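Local coordinates for sorbitol dehydrogenase (Gluconobacter oxydans, PDB 5ITG), which probably oxidises D-sorbitol to L-sorbose with NADP as the hydride acceptor, as a member of the mannitol dehydrogenase family, at residues V228-P233 with D259-V264; W263-Q268 with A279-V284. One frame throughout, in Å; residues are numbered along the deposited sequence.

Contact 1 of 2, residues V228-P233 with D259-V264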
ATOM      1  N   VAL A 228      -5.387  -0.534   2.683  1.00 14.28           N
ATOM      2  CA  VAL A 228      -5.554  -0.652   1.239  1.00 16.00           C
ATOM      3  C   VAL A 228      -4.564  -1.631   0.614  1.00 18.80           C
ATOM      4  O   VAL A 228      -3.440  -1.778   1.087  1.00 16.94           O
ATOM      5  CB  VAL A 228      -5.383   0.723   0.569  1.00 18.03           C
ATOM      6  CG1 VAL A 228      -6.369   1.727   1.185  1.00 17.65           C
ATOM      7  CG2 VAL A 228      -3.942   1.216   0.746  1.00 18.27           C
ATOM      8  N   ASP A 229      -4.994  -2.307  -0.448  1.00 19.66           N
ATOM      9  CA  ASP A 229      -4.127  -3.259  -1.132  1.00 24.11           C
ATOM     10  C   ASP A 229      -4.201  -2.966  -2.643  1.00 25.27           C
ATOM     11  O   ASP A 229      -4.517  -1.852  -3.054  1.00 32.82           O
ATOM     12  CB  ASP A 229      -4.577  -4.696  -0.826  1.00 25.01           C
ATOM     13  CG  ASP A 229      -3.403  -5.674  -0.679  1.00 26.60           C
ATOM     14  OD1 ASP A 229      -2.313  -5.405  -1.227  1.00 23.54           O
ATOM     15  OD2 ASP A 229      -3.577  -6.729  -0.027  1.00 27.32           O
ATOM     16  N   ARG A 230      -3.880  -3.963  -3.448  1.00 24.22           N
ATOM     17  CA  ARG A 230      -3.889  -3.908  -4.914  1.00 19.54           C
ATOM     18  C   ARG A 230      -2.601  -3.481  -5.592  1.00 18.75           C
ATOM     19  O   ARG A 230      -2.282  -2.291  -5.706  1.00 15.35           O
ATOM     20  CB  ARG A 230      -5.042  -3.068  -5.476  1.00 17.26           C
ATOM     21  CG  ARG A 230      -5.192  -3.335  -6.975  1.00 17.84           C
ATOM     22  CD  ARG A 230      -6.460  -2.788  -7.601  1.00 19.41           C
ATOM     23  NE  ARG A 230      -7.038  -3.789  -8.491  1.00 19.01           N
ATOM     24  CZ  ARG A 230      -8.137  -3.618  -9.220  1.00 19.40           C
ATOM     25  NH1 ARG A 230      -8.799  -2.471  -9.186  1.00 18.15           N
ATOM     26  NH2 ARG A 230      -8.586  -4.616  -9.964  1.00 21.59           N
ATOM     27  N   ILE A 231      -1.866  -4.481  -6.055  1.00 17.27           N
ATOM     28  CA  ILE A 231      -0.608  -4.250  -6.742  1.00 17.54           C
ATOM     29  C   ILE A 231      -0.897  -3.530  -8.048  1.00 17.48           C
ATOM     30  O   ILE A 231      -1.679  -4.005  -8.871  1.00 16.04           O
ATOM     31  CB  ILE A 231       0.103  -5.580  -7.041  1.00 21.14           C
ATOM     32  CG1 ILE A 231       0.260  -6.388  -5.745  1.00 21.36           C
ATOM     33  CG2 ILE A 231       1.454  -5.315  -7.694  1.00 21.10           C
ATOM     34  CD1 ILE A 231       0.975  -5.654  -4.636  1.00 24.27           C
ATOM     35  N   THR A 232      -0.265  -2.375  -8.220  1.00 16.54           N
ATOM     36  CA  THR A 232      -0.427  -1.550  -9.409  1.00 19.24           C
ATOM     37  C   THR A 232       0.981  -1.064  -9.739  1.00 20.58           C
ATOM     38  O   THR A 232       1.397   0.001  -9.290  1.00 20.50           O
ATOM     39  CB  THR A 232      -1.338  -0.350  -9.110  1.00 20.08           C
ATOM     40  OG1 THR A 232      -2.541  -0.825  -8.491  1.00 18.02           O
ATOM     41  CG2 THR A 232      -1.690   0.394 -10.397  1.00 17.16           C
ATOM     42  N   PRO A 233       1.730  -1.855 -10.527  1.00 21.14           N
ATOM     43  CA  PRO A 233       3.111  -1.594 -10.956  1.00 24.52           C
ATOM     44  C   PRO A 233       3.329  -0.306 -11.738  1.00 26.36           C
ATOM     45  O   PRO A 233       2.396   0.260 -12.307  1.00 23.61           O
ATOM     46  CB  PRO A 233       3.452  -2.824 -11.805  1.00 25.17           C
ATOM     47  CG  PRO A 233       2.522  -3.885 -11.284  1.00 26.22           C
ATOM     48  CD  PRO A 233       1.238  -3.109 -11.118  1.00 22.64           C
ATOM     49  N   ASP A 259      -6.212  -8.400 -10.464  1.00 18.53           N
ATOM     50  CA  ASP A 259      -7.655  -8.433 -10.305  1.00 21.56           C
ATOM     51  C   ASP A 259      -8.034  -8.285  -8.832  1.00 20.66           C
ATOM     52  O   ASP A 259      -9.069  -7.699  -8.514  1.00 21.01           O
ATOM     53  CB  ASP A 259      -8.233  -9.734 -10.887  1.00 23.56           C
ATOM     54  CG  ASP A 259      -7.749 -10.965 -10.163  1.00 24.02           C
ATOM     55  OD1 ASP A 259      -6.542 -11.048  -9.861  1.00 25.71           O
ATOM     56  OD2 ASP A 259      -8.580 -11.867  -9.909  1.00 26.89           O
ATOM     57  N   PHE A 260      -7.192  -8.801  -7.937  1.00 21.15           N
ATOM     58  CA  PHE A 260      -7.455  -8.701  -6.497  1.00 19.13           C
ATOM     59  C   PHE A 260      -7.432  -7.251  -6.040  1.00 18.98           C
ATOM     60  O   PHE A 260      -6.625  -6.455  -6.512  1.00 16.86           O
ATOM     61  CB  PHE A 260      -6.403  -9.458  -5.681  1.00 17.56           C
ATOM     62  CG  PHE A 260      -6.558  -9.277  -4.190  1.00 17.58           C
ATOM     63  CD1 PHE A 260      -7.374 -10.132  -3.449  1.00 18.82           C
ATOM     64  CD2 PHE A 260      -5.928  -8.217  -3.533  1.00 17.09           C
ATOM     65  CE1 PHE A 260      -7.562  -9.938  -2.075  1.00 17.13           C
ATOM     66  CE2 PHE A 260      -6.110  -8.013  -2.155  1.00 15.39           C
ATOM     67  CZ  PHE A 260      -6.930  -8.876  -1.429  1.00 16.83           C
ATOM     68  N   HIS A 261      -8.309  -6.916  -5.102  1.00 17.55           N
ATOM     69  CA  HIS A 261      -8.359  -5.565  -4.570  1.00 18.12           C
ATOM     70  C   HIS A 261      -9.086  -5.595  -3.241  1.00 18.69           C
ATOM     71  O   HIS A 261     -10.014  -6.382  -3.044  1.00 18.19           O
ATOM     72  CB  HIS A 261      -9.052  -4.618  -5.561  1.00 19.18           C
ATOM     73  CG  HIS A 261     -10.430  -5.046  -5.960  1.00 22.44           C
ATOM     74  ND1 HIS A 261     -11.559  -4.679  -5.257  1.00 25.53           N
ATOM     75  CD2 HIS A 261     -10.865  -5.803  -6.996  1.00 22.24           C
ATOM     76  CE1 HIS A 261     -12.628  -5.186  -5.845  1.00 22.39           C
ATOM     77  NE2 HIS A 261     -12.235  -5.872  -6.902  1.00 26.31           N
ATOM     78  N   GLN A 262      -8.642  -4.759  -2.311  1.00 17.68           N
ATOM     79  CA  GLN A 262      -9.273  -4.718  -1.007  1.00 17.53           C
ATOM     80  C   GLN A 262      -9.174  -3.342  -0.391  1.00 16.46           C
ATOM     81  O   GLN A 262      -8.164  -2.648  -0.546  1.00 16.08           O
ATOM     82  CB  GLN A 262      -8.629  -5.745  -0.067  1.00 19.59           C
ATOM     83  CG  GLN A 262      -9.167  -5.704   1.358  1.00 20.02           C
ATOM     84  CD  GLN A 262      -8.839  -6.965   2.143  1.00 22.57           C
ATOM     85  OE1 GLN A 262      -7.759  -7.546   1.991  1.00 21.60           O
ATOM     86  NE2 GLN A 262      -9.765  -7.387   2.999  1.00 21.91           N
ATOM     87  N   TRP A 263     -10.231  -2.951   0.305  1.00 14.20           N
ATOM     88  CA  TRP A 263     -10.250  -1.665   0.972  1.00 15.51           C
ATOM     89  C   TRP A 263     -11.070  -1.777   2.244  1.00 15.15           C
ATOM     90  O   TRP A 263     -12.282  -1.972   2.195  1.00 17.08           O
ATOM     91  CB  TRP A 263     -10.846  -0.590   0.065  1.00 14.55           C
ATOM     92  CG  TRP A 263     -10.643   0.813   0.575  1.00 13.89           C
ATOM     93  CD1 TRP A 263      -9.951   1.191   1.688  1.00 14.59           C
ATOM     94  CD2 TRP A 263     -11.131   2.019  -0.024  1.00 14.40           C
ATOM     95  NE1 TRP A 263      -9.980   2.564   1.823  1.00 15.72           N
ATOM     96  CE2 TRP A 263     -10.698   3.094   0.785  1.00 16.08           C
ATOM     97  CE3 TRP A 263     -11.895   2.297  -1.166  1.00 16.62           C
ATOM     98  CZ2 TRP A 263     -11.002   4.424   0.486  1.00 17.69           C
ATOM     99  CZ3 TRP A 263     -12.198   3.621  -1.463  1.00 17.32           C
ATOM    100  CH2 TRP A 263     -11.751   4.667  -0.639  1.00 18.56           C
ATOM    101  N   VAL A 264     -10.387  -1.682   3.378  1.00 15.57           N
ATOM    102  CA  VAL A 264     -11.033  -1.735   4.677  1.00 15.19           C
ATOM    103  C   VAL A 264     -10.987  -0.297   5.162  1.00 13.27           C
ATOM    104  O   VAL A 264      -9.926   0.316   5.210  1.00 11.67           O
ATOM    105  CB  VAL A 264     -10.272  -2.669   5.626  1.00 14.73           C
ATOM    106  CG1 VAL A 264     -10.909  -2.644   7.004  1.00 14.20           C
ATOM    107  CG2 VAL A 264     -10.294  -4.095   5.058  1.00 13.42           C
TER
HETATM  108  O   HOH W   1      -5.063  -7.581   2.047  1.00 19.63           O

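Contact 2 of 2, residues W263-Q268 with A279-V284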
ATOM      1  N   TRP A 263     -10.231  -2.951   0.305  1.00 14.20           N
ATOM      2  CA  TRP A 263     -10.250  -1.665   0.972  1.00 15.51           C
ATOM      3  C   TRP A 263     -11.070  -1.777   2.244  1.00 15.15           C
ATOM      4  O   TRP A 263     -12.282  -1.972   2.195  1.00 17.08           O
ATOM      5  CB  TRP A 263     -10.846  -0.590   0.065  1.00 14.55           C
ATOM      6  CG  TRP A 263     -10.643   0.813   0.575  1.00 13.89           C
ATOM      7  CD1 TRP A 263      -9.951   1.191   1.688  1.00 14.59           C
ATOM      8  CD2 TRP A 263     -11.131   2.019  -0.024  1.00 14.40           C
ATOM      9  NE1 TRP A 263      -9.980   2.564   1.823  1.00 15.72           N
ATOM     10  CE2 TRP A 263     -10.698   3.094   0.785  1.00 16.08           C
ATOM     11  CE3 TRP A 263     -11.895   2.297  -1.166  1.00 16.62           C
ATOM     12  CZ2 TRP A 263     -11.002   4.424   0.486  1.00 17.69           C
ATOM     13  CZ3 TRP A 263     -12.198   3.621  -1.463  1.00 17.32           C
ATOM     14  CH2 TRP A 263     -11.751   4.667  -0.639  1.00 18.56           C
ATOM     15  N   VAL A 264     -10.387  -1.682   3.378  1.00 15.57           N
ATOM     16  CA  VAL A 264     -11.033  -1.735   4.677  1.00 15.19           C
ATOM     17  C   VAL A 264     -10.987  -0.297   5.162  1.00 13.27           C
ATOM     18  O   VAL A 264      -9.926   0.316   5.210  1.00 11.67           O
ATOM     19  CB  VAL A 264     -10.272  -2.669   5.626  1.00 14.73           C
ATOM     20  CG1 VAL A 264     -10.909  -2.644   7.004  1.00 14.20           C
ATOM     21  CG2 VAL A 264     -10.294  -4.095   5.058  1.00 13.42           C
ATOM     22  N   LEU A 265     -12.139   0.245   5.527  1.00 14.28           N
ATOM     23  CA  LEU A 265     -12.190   1.645   5.919  1.00 14.70           C
ATOM     24  C   LEU A 265     -12.998   1.906   7.180  1.00 16.22           C
ATOM     25  O   LEU A 265     -14.114   1.409   7.322  1.00 14.84           O
ATOM     26  CB  LEU A 265     -12.780   2.424   4.740  1.00 16.41           C
ATOM     27  CG  LEU A 265     -13.018   3.931   4.755  1.00 16.91           C
ATOM     28  CD1 LEU A 265     -11.691   4.670   4.769  1.00 13.90           C
ATOM     29  CD2 LEU A 265     -13.825   4.303   3.506  1.00 16.76           C
ATOM     30  N   GLU A 266     -12.430   2.679   8.099  1.00 17.26           N
ATOM     31  CA  GLU A 266     -13.143   3.019   9.323  1.00 18.34           C
ATOM     32  C   GLU A 266     -14.264   3.975   8.923  1.00 18.53           C
ATOM     33  O   GLU A 266     -14.046   4.926   8.164  1.00 17.51           O
ATOM     34  CB  GLU A 266     -12.192   3.667  10.338  1.00 16.71           C
ATOM     35  CG  GLU A 266     -11.284   2.644  11.026  1.00 16.57           C
ATOM     36  CD  GLU A 266     -10.255   3.264  11.962  1.00 19.17           C
ATOM     37  OE1 GLU A 266     -10.097   4.506  11.971  1.00 18.37           O
ATOM     38  OE2 GLU A 266      -9.586   2.493  12.682  1.00 21.85           O
ATOM     39  N   ASP A 267     -15.465   3.707   9.420  1.00 19.80           N
ATOM     40  CA  ASP A 267     -16.633   4.516   9.088  1.00 20.80           C
ATOM     41  C   ASP A 267     -16.713   5.759   9.963  1.00 22.80           C
ATOM     42  O   ASP A 267     -17.560   5.850  10.852  1.00 21.83           O
ATOM     43  CB  ASP A 267     -17.909   3.684   9.260  1.00 22.22           C
ATOM     44  CG  ASP A 267     -19.053   4.183   8.391  1.00 22.56           C
ATOM     45  OD1 ASP A 267     -18.936   5.279   7.808  1.00 24.24           O
ATOM     46  OD2 ASP A 267     -20.071   3.481   8.291  1.00 23.20           O
ATOM     47  N   GLN A 268     -15.821   6.713   9.712  1.00 21.70           N
ATOM     48  CA  GLN A 268     -15.793   7.955  10.471  1.00 22.33           C
ATOM     49  C   GLN A 268     -15.731   9.098   9.467  1.00 22.95           C
ATOM     50  O   GLN A 268     -14.650   9.545   9.090  1.00 21.32           O
ATOM     51  CB  GLN A 268     -14.561   7.998  11.380  1.00 25.63           C
ATOM     52  CG  GLN A 268     -14.279   6.699  12.110  1.00 28.55           C
ATOM     53  CD  GLN A 268     -12.962   6.722  12.862  1.00 31.98           C
ATOM     54  OE1 GLN A 268     -11.971   7.262  12.377  1.00 35.05           O
ATOM     55  NE2 GLN A 268     -12.939   6.119  14.045  1.00 31.44           N
ATOM     56  N   ALA A 279     -19.650  -1.450  -3.364  1.00 25.81           N
ATOM     57  CA  ALA A 279     -18.553  -1.742  -4.283  1.00 24.91           C
ATOM     58  C   ALA A 279     -17.557  -2.717  -3.660  1.00 24.31           C
ATOM     59  O   ALA A 279     -16.493  -2.976  -4.223  1.00 26.61           O
ATOM     60  CB  ALA A 279     -17.841  -0.452  -4.671  1.00 24.56           C
ATOM     61  N   GLY A 280     -17.897  -3.247  -2.491  1.00 22.87           N
ATOM     62  CA  GLY A 280     -17.017  -4.196  -1.839  1.00 22.49           C
ATOM     63  C   GLY A 280     -16.094  -3.611  -0.787  1.00 20.86           C
ATOM     64  O   GLY A 280     -15.244  -4.322  -0.251  1.00 20.99           O
ATOM     65  N   VAL A 281     -16.232  -2.319  -0.498  1.00 18.73           N
ATOM     66  CA  VAL A 281     -15.394  -1.710   0.521  1.00 19.60           C
ATOM     67  C   VAL A 281     -15.925  -2.246   1.845  1.00 19.17           C
ATOM     68  O   VAL A 281     -17.140  -2.292   2.066  1.00 20.48           O
ATOM     69  CB  VAL A 281     -15.487  -0.169   0.505  1.00 18.44           C
ATOM     70  CG1 VAL A 281     -14.620   0.416   1.601  1.00 18.43           C
ATOM     71  CG2 VAL A 281     -15.037   0.362  -0.852  1.00 19.37           C
ATOM     72  N   GLN A 282     -15.015  -2.664   2.714  1.00 17.72           N
ATOM     73  CA  GLN A 282     -15.394  -3.223   4.004  1.00 18.60           C
ATOM     74  C   GLN A 282     -15.326  -2.151   5.075  1.00 18.51           C
ATOM     75  O   GLN A 282     -14.247  -1.723   5.479  1.00 14.87           O
ATOM     76  CB  GLN A 282     -14.470  -4.407   4.330  1.00 18.71           C
ATOM     77  CG  GLN A 282     -14.645  -5.582   3.348  1.00 22.56           C
ATOM     78  CD  GLN A 282     -13.462  -6.558   3.309  1.00 24.64           C
ATOM     79  OE1 GLN A 282     -12.341  -6.180   2.961  1.00 23.23           O
ATOM     80  NE2 GLN A 282     -13.720  -7.822   3.645  1.00 24.47           N
HETATM   81  N   MSE A 283     -16.497  -1.702   5.519  1.00 19.02           N
HETATM   82  CA  MSE A 283     -16.578  -0.667   6.538  1.00 20.88           C
HETATM   83  C   MSE A 283     -16.431  -1.295   7.917  1.00 21.25           C
HETATM   84  O   MSE A 283     -17.056  -2.313   8.209  1.00 21.38           O
HETATM   85  CB  MSE A 283     -17.916   0.071   6.418  1.00 24.78           C
HETATM   86  CG  MSE A 283     -17.797   1.525   5.956  1.00 31.17           C
HETATM   87 SE   MSE A 283     -16.910   1.788   4.252  0.85 31.29          SE
HETATM   88  CE  MSE A 283     -18.474   2.031   3.131  1.00 34.95           C
ATOM     89  N   VAL A 284     -15.599  -0.692   8.763  1.00 20.08           N
ATOM     90  CA  VAL A 284     -15.365  -1.217  10.106  1.00 19.29           C
ATOM     91  C   VAL A 284     -15.279  -0.115  11.148  1.00 17.98           C
ATOM     92  O   VAL A 284     -15.202   1.061  10.816  1.00 18.24           O
ATOM     93  CB  VAL A 284     -14.035  -1.992  10.180  1.00 18.19           C
ATOM     94  CG1 VAL A 284     -14.047  -3.152   9.199  1.00 21.35           C
ATOM     95  CG2 VAL A 284     -12.869  -1.043   9.873  1.00 19.76           C
TER
HETATM   96  O   HOH W   2     -12.535  -4.753   0.328  1.00 18.17           O

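Contact 1 of 2, residues V228-P233 with D259-V264
The guanidinium of R230 lies against H261. One of its faces meets H261 CB, which sits 3.6 Å above the guanidinium plane and off toward the rim. At the guanidinium edge, in plane, is D259 CA. The H261 ring is turned 49° from the guanidinium and runs beside it. The second flat group is the F260 ring. D229 CB lies at its edge, in plane, and D229 OD2 comes within 3.5 Å of F260 CE2. The D229 carboxylate stands nearly upright to that ring, with 83° between the planes.

R230 CG is anti to the backbone N (chi1 -166°), and the chain bends at chi3. This leaves NE 3.3 Å from F260 O and NH2 3.4 Å from D259 O. Outside the two segments, NH2 makes a salt bridge with E86, NE bonds E258 O and NH1 bonds A39 O. An alanine here would probably leave E86 without its mate and open a gap beside H261 CB.

V228 and W263 form an antiparallel non-hydrogen-bonded pair where strand 226-228 meets strand 263-266 in a small mixed sheet, in the Rossmann domain of this mannitol dehydrogenase family enzyme. Beyond it the two chains go on as loops. The V228 and W263 side chains lie side by side on one face, V228 CG1 to W263 CD1 at 3.7 Å. The next residue makes the backbone bond, D229 N to Q262 O at 3.2 Å.

A water ties the polar ends together. It donates to D229 OD2 and to Q262 OE1, each 2.7 Å away. D229 OD2 also takes a salt bridge from R360 of helix 350-361, while Q262 NE2 bonds Q282 and H261 ND1 bonds the Y44 hydroxyl. Two partners thus grip this buried carboxylate oxygen of D229.

Contact 2 of 2, residues W263-Q268 with A279-V284
M283, modelled as selenomethionine, lies alongside L265, the two side chains pointing the same way. Its CB is near L265 O. CG then passes the carboxylate of D267, 3.8 Å from D267 OD2. A bend at chi2 (57°) brings SE alongside L265 CD2, at 4.0 Å. Outside the two segments, R273, L276 and E277 also touch this side chain.

On the same side of the sheet, L265 CD2 and V281 CG1 both rest over one face of the W263 ring, toward its rim. V281 CG2 reaches W263 CE3 at 3.7 Å. On the other side V264 CG1 packs on V284 CG2 at 3.8 Å. V264 CG2 touches Q282 OE1, which takes an N-H of Q262 NE2.

Strand 282-284 is an outer strand of the three-stranded sheet, paired in parallel with the middle strand 263-266. Q282 N bonds W263 O, L265 N bonds Q282 O, and V284 N bonds L265 O, all at 2.9 Å. D267 N to V284 O closes the ladder at 3.0 Å, just where D267 centres an inverse gamma turn. At the other end a water accepts from W263 N and lies within hydrogen-bonding distance of G280 O and Q282 OE1.

The acidic groups find their partners outside the two segments: D267 OD1 makes a salt bridge with R273, and E266 takes the backbone N-H of V287 and N225. The two strands are therefore joined by backbone bonds and apolar packing, without a salt bridge between them.

Contacts 1 and 2 share W263 and V264, and their centres lie about 13 Å apart. Strand 263-266 is the middle of a three-stranded mixed sheet. Contact 1 pairs its start with the antiparallel strand 226-228, and contact 2 pairs it with the parallel strand 282-284. The W263 ring is touched from both contacts, by V228 in contact 1 and by V281 in contact 2. A probable hydrogen bond also joins the contacts, Q262 NE2 to Q282 OE1 at 2.8 Å. Contact 1 is the more buried, about 8 Å from its centre to that of the chain, against about 15 Å for contact 2. The structure is substrate-free, and neither contact contains a bound ligand.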